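Local coordinates for protein 1-carboxybiuret hydrolase subunit AtzE (Pseudomonas sp., PDB 6C62) that hydrolyses 1-carboxybiuret to urea-1,3-dicarboxylate and ammonia, a step in the bacterial breakdown of the herbicide atrazine, at residues 350-353 / 354-358. Sequence-based numbering, arbitrary orientation.
Sequences RRVY and RDKVN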
ATOM      1  N   ARG A 350       2.399   4.993  -9.494  1.00  8.71           N
ATOM      2  CA  ARG A 350       1.021   4.565  -9.663  1.00  8.91           C
ATOM      3  C   ARG A 350       0.004   5.641  -9.183  1.00  8.83           C
ATOM      4  O   ARG A 350      -1.081   5.729  -9.732  1.00  8.80           O
ATOM      5  CB  ARG A 350       0.766   3.225  -8.942  1.00  9.55           C
ATOM      6  CG  ARG A 350      -0.528   2.574  -9.393  1.00  9.56           C
ATOM      7  CD  ARG A 350      -0.792   1.269  -8.719  1.00  9.47           C
ATOM      8  NE  ARG A 350      -1.748   0.449  -9.434  1.00  9.03           N
ATOM      9  CZ  ARG A 350      -2.164  -0.725  -8.997  1.00  9.17           C
ATOM     10  NH1 ARG A 350      -1.764  -1.226  -7.816  1.00  9.44           N
ATOM     11  NH2 ARG A 350      -3.022  -1.405  -9.740  1.00  9.53           N
ATOM     12  N   ARG A 351       0.330   6.398  -8.125  1.00  9.49           N
ATOM     13  CA  ARG A 351      -0.499   7.539  -7.699  1.00 11.06           C
ATOM     14  C   ARG A 351      -0.646   8.586  -8.823  1.00  9.46           C
ATOM     15  O   ARG A 351      -1.738   9.024  -9.121  1.00  9.48           O
ATOM     16  CB  ARG A 351       0.019   8.193  -6.403  1.00 13.38           C
ATOM     17  CG  ARG A 351      -0.663   9.534  -6.052  1.00 13.35           C
ATOM     18  CD  ARG A 351      -0.223  10.053  -4.685  1.00 14.35           C
ATOM     19  NE  ARG A 351      -0.658   9.155  -3.641  1.00 13.49           N
ATOM     20  CZ  ARG A 351      -1.871   9.090  -3.102  1.00 14.38           C
ATOM     21  NH1 ARG A 351      -2.806   9.932  -3.439  1.00 14.72           N
ATOM     22  NH2 ARG A 351      -2.130   8.159  -2.188  1.00 14.71           N
ATOM     23  N   VAL A 352       0.455   8.928  -9.434  1.00 10.48           N
ATOM     24  CA  VAL A 352       0.487   9.923 -10.532  1.00 11.35           C
ATOM     25  C   VAL A 352      -0.320   9.382 -11.705  1.00 11.49           C
ATOM     26  O   VAL A 352      -1.129  10.068 -12.290  1.00 11.54           O
ATOM     27  CB  VAL A 352       1.951  10.198 -10.962  1.00 13.11           C
ATOM     28  CG1 VAL A 352       1.987  11.050 -12.219  1.00 14.58           C
ATOM     29  CG2 VAL A 352       2.681  10.952  -9.862  1.00 14.89           C
ATOM     30  N   TYR A 353      -0.116   8.115 -12.035  1.00 10.70           N
ATOM     31  CA  TYR A 353      -0.809   7.434 -13.127  1.00  9.94           C
ATOM     32  C   TYR A 353      -2.288   7.414 -12.906  1.00 10.10           C
ATOM     33  O   TYR A 353      -3.034   7.708 -13.853  1.00  9.66           O
ATOM     34  CB  TYR A 353      -0.241   6.036 -13.285  1.00 10.60           C
ATOM     35  CG  TYR A 353      -0.613   5.258 -14.493  1.00 10.37           C
ATOM     36  CD1 TYR A 353      -0.103   5.597 -15.718  1.00 10.92           C
ATOM     37  CD2 TYR A 353      -1.402   4.113 -14.398  1.00 11.26           C
ATOM     38  CE1 TYR A 353      -0.386   4.883 -16.857  1.00 11.30           C
ATOM     39  CE2 TYR A 353      -1.696   3.376 -15.522  1.00 11.93           C
ATOM     40  CZ  TYR A 353      -1.164   3.778 -16.774  1.00 12.74           C
ATOM     41  OH  TYR A 353      -1.398   3.034 -17.873  1.00 14.44           O
ATOM     42  N   ARG A 354      -2.735   7.020 -11.703  1.00 10.05           N
ATOM     43  CA  ARG A 354      -4.167   7.014 -11.345  1.00  9.82           C
ATOM     44  C   ARG A 354      -4.762   8.415 -11.584  1.00 10.84           C
ATOM     45  O   ARG A 354      -5.795   8.538 -12.259  1.00  9.47           O
ATOM     46  CB  ARG A 354      -4.381   6.617  -9.876  1.00  9.91           C
ATOM     47  CG  ARG A 354      -5.811   6.675  -9.383  1.00  9.78           C
ATOM     48  CD  ARG A 354      -5.941   6.077  -7.977  1.00 10.53           C
ATOM     49  NE  ARG A 354      -5.137   6.768  -7.005  1.00 10.49           N
ATOM     50  CZ  ARG A 354      -4.651   6.210  -5.899  1.00 11.68           C
ATOM     51  NH1 ARG A 354      -4.969   4.972  -5.565  1.00 11.53           N
ATOM     52  NH2 ARG A 354      -3.868   6.913  -5.066  1.00 10.97           N
ATOM     53  N   ASP A 355      -4.079   9.440 -11.091  1.00 10.66           N
ATOM     54  CA  ASP A 355      -4.548  10.819 -11.296  1.00 13.78           C
ATOM     55  C   ASP A 355      -4.688  11.143 -12.806  1.00 12.70           C
ATOM     56  O   ASP A 355      -5.700  11.723 -13.200  1.00 12.03           O
ATOM     57  CB  ASP A 355      -3.657  11.856 -10.597  1.00 17.44           C
ATOM     58  CG  ASP A 355      -3.758  11.825  -9.062  1.00 23.72           C
ATOM     59  OD1 ASP A 355      -4.771  11.300  -8.499  1.00 28.76           O
ATOM     60  OD2 ASP A 355      -2.806  12.358  -8.375  1.00 27.87           O
ATOM     61  N   LYS A 356      -3.700  10.758 -13.617  1.00 13.01           N
ATOM     62  CA  LYS A 356      -3.716  11.094 -15.054  1.00 13.40           C
ATOM     63  C   LYS A 356      -4.774  10.315 -15.822  1.00 13.10           C
ATOM     64  O   LYS A 356      -5.423  10.826 -16.725  1.00 13.57           O
ATOM     65  CB  LYS A 356      -2.353  10.848 -15.691  1.00 14.42           C
ATOM     66  CG  LYS A 356      -1.240  11.792 -15.200  1.00 15.69           C
ATOM     67  CD  LYS A 356       0.034  11.489 -15.938  1.00 16.50           C
ATOM     68  CE  LYS A 356       1.087  12.509 -15.619  1.00 17.10           C
ATOM     69  NZ  LYS A 356       2.162  12.353 -16.640  1.00 17.84           N
ATOM     70  N   VAL A 357      -4.950   9.034 -15.487  1.00 11.87           N
ATOM     71  CA  VAL A 357      -5.984   8.241 -16.106  1.00 11.95           C
ATOM     72  C   VAL A 357      -7.398   8.733 -15.734  1.00 12.72           C
ATOM     73  O   VAL A 357      -8.273   8.850 -16.623  1.00 12.96           O
ATOM     74  CB  VAL A 357      -5.780   6.714 -15.853  1.00 11.34           C
ATOM     75  CG1 VAL A 357      -6.959   5.913 -16.362  1.00 11.14           C
ATOM     76  CG2 VAL A 357      -4.506   6.255 -16.555  1.00 11.42           C
ATOM     77  N   ASN A 358      -7.664   8.971 -14.460  1.00 12.82           N
ATOM     78  CA  ASN A 358      -8.966   9.548 -14.054  1.00 13.04           C
ATOM     79  C   ASN A 358      -9.233  10.914 -14.730  1.00 13.02           C
ATOM     80  O   ASN A 358     -10.372  11.209 -15.096  1.00 14.59           O
ATOM     81  CB  ASN A 358      -9.086   9.643 -12.518  1.00 13.17           C
ATOM     82  CG  ASN A 358      -9.288   8.261 -11.874  1.00 14.22           C
ATOM     83  OD1 ASN A 358      -9.997   7.416 -12.409  1.00 14.21           O
ATOM     84  ND2 ASN A 358      -8.714   8.056 -10.701  1.00 14.43           N
TER
HETATM   85  O   HOH W   1      -3.943   9.280  -7.196  1.00 17.04           O
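Four successive i to i+4 backbone hydrogen bonds, from Arg354 N to Arg350 O at 2.9 Å through to Val357 N to Tyr353 O at 2.8 Å, carry this regular alpha-helical stretch of helix 340-360 in an amidase-family fold. On the inward side, Val357 lays CG2 over the middle of the Tyr353 ring, a CH-pi contact with the methyl 4.1 Å from the ring centroid. Tyr353 OH hydrogen-bonds Pro403 O and Trp291 NE1, fixing the far end of the ring, while Ala407 of helix 402-407 packs against both side chains. Val352 and Lys356 run alongside each other, CG1 to CE 3.8 Å, before the amine reaches its salt bridge with Asp293. Opposite bends at chi3, -65° in Arg351 and 60° in Arg354, bring Arg354 NH2 over one face of the Arg351 guanidinium, 3.5 Å from Arg351 CZ, with the two planes 71° apart. The chain of another protein bonds both groups through its backbone and gives Arg354 NH1 an acidic partner, which probably offsets the like charges; a second such chain adds a backbone acceptor to NH1. One water ties the turn together: it accepts from Arg354 NE at 2.8 Å and donates to Arg351 O and Asp355 OD1.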